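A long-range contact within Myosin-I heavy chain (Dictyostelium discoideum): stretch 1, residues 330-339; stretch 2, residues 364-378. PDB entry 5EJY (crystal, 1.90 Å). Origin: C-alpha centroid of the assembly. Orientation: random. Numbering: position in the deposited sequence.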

# COMPACT_ATOMS: atom_id res chain seq x y z
N ASP A 330 12.86 8.10 29.01
CA ASP A 330 12.84 9.10 30.07
C ASP A 330 11.44 9.27 30.65
O ASP A 330 10.58 9.94 30.07
CB ASP A 330 13.35 10.43 29.52
CG ASP A 330 13.32 11.53 30.56
OD1 ASP A 330 12.63 11.38 31.58
OD2 ASP A 330 13.99 12.57 30.34
N GLN A 331 11.21 8.68 31.83
CA GLN A 331 9.89 8.71 32.45
C GLN A 331 9.48 10.13 32.86
O GLN A 331 8.31 10.51 32.73
CB GLN A 331 9.84 7.80 33.67
CG GLN A 331 9.98 6.32 33.38
CD GLN A 331 10.20 5.53 34.65
OE1 GLN A 331 10.82 6.03 35.60
NE2 GLN A 331 9.69 4.30 34.70
N ASP A 332 10.44 10.90 33.36
CA ASP A 332 10.16 12.29 33.74
C ASP A 332 9.58 13.04 32.54
O ASP A 332 8.58 13.74 32.65
CB ASP A 332 11.42 13.01 34.21
CG ASP A 332 11.82 12.64 35.64
OD1 ASP A 332 11.01 12.03 36.37
OD2 ASP A 332 12.96 12.99 36.02
N TYR A 333 10.24 12.90 31.39
CA TYR A 333 9.78 13.59 30.19
C TYR A 333 8.40 13.12 29.77
O TYR A 333 7.52 13.94 29.49
CB TYR A 333 10.75 13.39 29.03
CG TYR A 333 10.27 14.08 27.77
CD1 TYR A 333 9.46 13.42 26.85
CD2 TYR A 333 10.61 15.40 27.51
CE1 TYR A 333 9.01 14.06 25.70
CE2 TYR A 333 10.18 16.04 26.38
CZ TYR A 333 9.38 15.37 25.47
OH TYR A 333 8.95 16.03 24.34
N GLN A 334 8.20 11.81 29.72
CA GLN A 334 6.92 11.26 29.32
C GLN A 334 5.83 11.78 30.26
O GLN A 334 4.72 12.12 29.84
CB GLN A 334 6.96 9.74 29.30
CG GLN A 334 7.92 9.19 28.24
CD GLN A 334 8.18 7.70 28.39
OE1 GLN A 334 8.20 7.18 29.51
NE2 GLN A 334 8.39 7.02 27.27
N ILE A 335 6.17 11.85 31.54
CA ILE A 335 5.26 12.37 32.55
C ILE A 335 4.87 13.80 32.25
O ILE A 335 3.70 14.17 32.38
CB ILE A 335 5.88 12.31 33.96
CG1 ILE A 335 5.97 10.87 34.44
CG2 ILE A 335 5.04 13.11 34.94
CD1 ILE A 335 4.65 10.14 34.35
N SER A 336 5.85 14.62 31.86
CA SER A 336 5.58 16.03 31.61
C SER A 336 4.65 16.26 30.41
O SER A 336 3.72 17.07 30.50
CB SER A 336 6.89 16.79 31.42
OG SER A 336 7.60 16.28 30.32
N ILE A 337 4.88 15.57 29.30
CA ILE A 337 3.98 15.71 28.15
C ILE A 337 2.61 15.06 28.38
O ILE A 337 1.57 15.62 28.01
CB ILE A 337 4.61 15.22 26.82
CG1 ILE A 337 5.09 13.77 26.93
CG2 ILE A 337 5.75 16.15 26.39
CD1 ILE A 337 5.58 13.17 25.58
N GLY A 338 2.60 13.88 29.00
CA GLY A 338 1.36 13.17 29.23
C GLY A 338 0.45 13.85 30.25
O GLY A 338 -0.78 13.79 30.13
N SER A 339 1.05 14.50 31.24
CA SER A 339 0.27 15.22 32.25
C SER A 339 -0.38 16.47 31.67
O SER A 339 -1.51 16.81 32.04
CB SER A 339 1.13 15.57 33.48
OG SER A 339 2.09 16.56 33.18
N LYS A 364 -2.16 6.69 26.41
CA LYS A 364 -2.77 7.99 26.16
C LYS A 364 -2.08 9.08 26.97
O LYS A 364 -1.64 10.09 26.43
CB LYS A 364 -4.26 7.96 26.47
CG LYS A 364 -5.05 6.92 25.69
CD LYS A 364 -6.55 7.13 25.85
N TYR A 365 -2.01 8.89 28.29
CA TYR A 365 -1.47 9.92 29.16
C TYR A 365 -0.20 9.47 29.88
O TYR A 365 0.59 10.29 30.33
CB TYR A 365 -2.54 10.38 30.16
CG TYR A 365 -3.88 10.67 29.51
CD1 TYR A 365 -4.07 11.80 28.72
CD2 TYR A 365 -4.95 9.79 29.66
CE1 TYR A 365 -5.30 12.06 28.12
CE2 TYR A 365 -6.17 10.04 29.06
CZ TYR A 365 -6.34 11.17 28.29
OH TYR A 365 -7.56 11.40 27.70
N PHE A 366 -0.01 8.16 29.97
CA PHE A 366 1.25 7.60 30.46
C PHE A 366 1.52 6.23 29.85
O PHE A 366 0.66 5.66 29.18
CB PHE A 366 1.23 7.49 31.99
CG PHE A 366 -0.04 6.91 32.53
CD1 PHE A 366 -0.38 5.59 32.26
CD2 PHE A 366 -0.90 7.67 33.30
CE1 PHE A 366 -1.56 5.05 32.75
CE2 PHE A 366 -2.07 7.14 33.80
CZ PHE A 366 -2.40 5.83 33.52
N THR A 367 2.72 5.72 30.09
CA THR A 367 3.10 4.38 29.66
C THR A 367 2.78 3.37 30.75
O THR A 367 2.69 3.72 31.93
CB THR A 367 4.61 4.30 29.38
OG1 THR A 367 5.33 4.71 30.55
CG2 THR A 367 4.99 5.21 28.24
N THR A 368 2.62 2.10 30.36
CA THR A 368 2.39 1.03 31.32
C THR A 368 3.47 1.07 32.40
O THR A 368 3.19 0.94 33.59
CB THR A 368 2.42 -0.35 30.64
OG1 THR A 368 1.41 -0.40 29.63
N ASP A 369 4.71 1.26 31.97
CA ASP A 369 5.83 1.38 32.89
C ASP A 369 5.56 2.42 33.96
O ASP A 369 5.92 2.24 35.13
CB ASP A 369 7.10 1.74 32.11
CG ASP A 369 8.25 2.08 33.01
OD1 ASP A 369 8.39 1.45 34.08
OD2 ASP A 369 9.03 2.99 32.65
N ILE A 370 4.93 3.52 33.57
CA ILE A 370 4.66 4.61 34.50
C ILE A 370 3.44 4.32 35.37
O ILE A 370 3.36 4.77 36.51
CB ILE A 370 4.53 5.95 33.75
CG1 ILE A 370 5.91 6.49 33.40
CG2 ILE A 370 3.77 6.96 34.60
CD1 ILE A 370 5.90 7.62 32.39
N GLU A 371 2.49 3.56 34.83
CA GLU A 371 1.32 3.16 35.60
C GLU A 371 1.73 2.22 36.74
O GLU A 371 0.98 2.03 37.69
CB GLU A 371 0.29 2.46 34.71
CG GLU A 371 -0.92 1.92 35.47
CD GLU A 371 -1.91 1.18 34.58
OE1 GLU A 371 -2.11 1.62 33.43
OE2 GLU A 371 -2.48 0.17 35.04
N LYS A 372 2.93 1.65 36.64
CA LYS A 372 3.36 0.65 37.61
C LYS A 372 4.38 1.19 38.60
O LYS A 372 4.37 0.81 39.77
CB LYS A 372 3.94 -0.57 36.88
CG LYS A 372 4.44 -1.66 37.82
N ASN A 373 5.24 2.08 38.14
CA ASN A 373 6.35 2.54 38.96
C ASN A 373 6.30 4.00 39.38
O ASN A 373 7.05 4.42 40.25
CB ASN A 373 7.69 2.24 38.27
CG ASN A 373 7.92 0.76 38.06
OD1 ASN A 373 6.97 -0.01 37.92
ND2 ASN A 373 9.18 0.35 38.04
N ARG A 374 5.42 4.79 38.75
CA ARG A 374 5.38 6.21 39.08
C ARG A 374 3.99 6.84 38.96
O ARG A 374 3.88 8.05 38.75
CB ARG A 374 6.40 6.99 38.25
CG ARG A 374 7.82 6.42 38.34
CD ARG A 374 8.85 7.35 37.73
NE ARG A 374 8.87 8.65 38.39
CZ ARG A 374 9.68 9.64 38.05
NH1 ARG A 374 10.55 9.48 37.06
NH2 ARG A 374 9.63 10.79 38.70
N PHE A 375 2.95 6.03 39.10
CA PHE A 375 1.58 6.56 39.09
C PHE A 375 1.49 7.82 39.94
O PHE A 375 1.13 8.89 39.44
CB PHE A 375 0.59 5.51 39.59
N ASP A 376 1.84 7.71 41.22
CA ASP A 376 1.75 8.84 42.13
C ASP A 376 2.52 10.05 41.64
O ASP A 376 2.07 11.19 41.80
N ASP A 377 3.69 9.81 41.05
CA ASP A 377 4.50 10.87 40.46
C ASP A 377 3.76 11.54 39.31
O ASP A 377 3.93 12.74 39.06
CB ASP A 377 5.81 10.29 39.93
CG ASP A 377 6.65 9.64 41.02
OD1 ASP A 377 6.08 8.93 41.88
OD2 ASP A 377 7.88 9.84 40.99
N PHE A 378 2.94 10.76 38.61
CA PHE A 378 2.15 11.28 37.50
C PHE A 378 0.98 12.06 38.05
O PHE A 378 0.82 13.26 37.76
CB PHE A 378 1.64 10.13 36.63
CG PHE A 378 0.69 10.57 35.54
CD1 PHE A 378 -0.68 10.60 35.76
CD2 PHE A 378 1.17 10.98 34.30
CE1 PHE A 378 -1.56 11.01 34.76
CE2 PHE A 378 0.30 11.38 33.30
CZ PHE A 378 -1.07 11.40 33.53
O HOH W 1 7.83 4.68 30.48

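Where helical segments cross steeply, a contact can combine a few strong polar bonds with close apolar packing, and this pair from the myosin heavy chain is a compact example. Its strongest bond is ionic. Arg374 NH1 donates to Asp332 OD1 at 2.7 Å, a salt bridge supplemented by a weak hydrogen bond from Arg374 NH2 to the same Asp332 OD1 at 3.0 Å. Asp332 has its CA-to-CB bond pointing away from the partner stretch, yet its carboxylate comes back within reach of the guanidinium, meeting it at the edge, near its plane, where the N-H groups point. Arg374 is also held from its own side: its NE and its NH2 each lie 3.0 Å from Asp377 OD2, so one cation serves two carboxylates, one in each stretch.

Gln331 supplies the second direct link. Its NE2 donates to Asp369 OD2 at 2.5 Å, a short bond between a neutral amide and a charged acceptor, while Gln331 OE1 rests 3.2 Å from Arg374 CD. A water extends this polar network. The water O donates to Asp369 OD2 (3.0 Å) and to Gln334 OE1 (2.7 Å), and is hydrogen-bonded to Thr367 OG1 at 2.5 Å. Gln334 OE1 and Thr367 OG1 are themselves 3.9 Å apart, too far for a direct bond, so the water joins what the side chains cannot. Thr367 OG1 also caps its helix, accepting from Ile370 N at 3.3 Å, just as Asp330 OD1 caps the other helix by accepting from Tyr333 N at 2.8 Å.

Beyond these bonds lies the apolar packing. The CD1 atom of Ile335 is 3.3 Å from Ile370 CG2 and 3.6 Å from Phe378 CD2, the latter approach being made at the ring edge. Ile370 also reaches stretch 1 along its backbone, with its CD1 3.8 Å from Gln331 O.

The backbones come nearest at Gly338, whose CA lies 4.3 Å from Tyr365 CA. Here the absence of a side chain matters: an ideal CB would fall 1.9 Å from Tyr365 O, a clash. Instead Gly338 CA approaches Tyr365 O at 3.2 Å in a CA-H...O contact, a modest interaction for a buried carbonyl that has no conventional hydrogen-bond partner in the model. Phe378 turns its ring edge to the neighboring backbone, its CE2 3.9 Å from Gly338 C. The axes of helices 331-339 and 368-373 cross at -99°, nearly perpendicular, and approach to 10.8 Å; the two stretches together bury 639 Å².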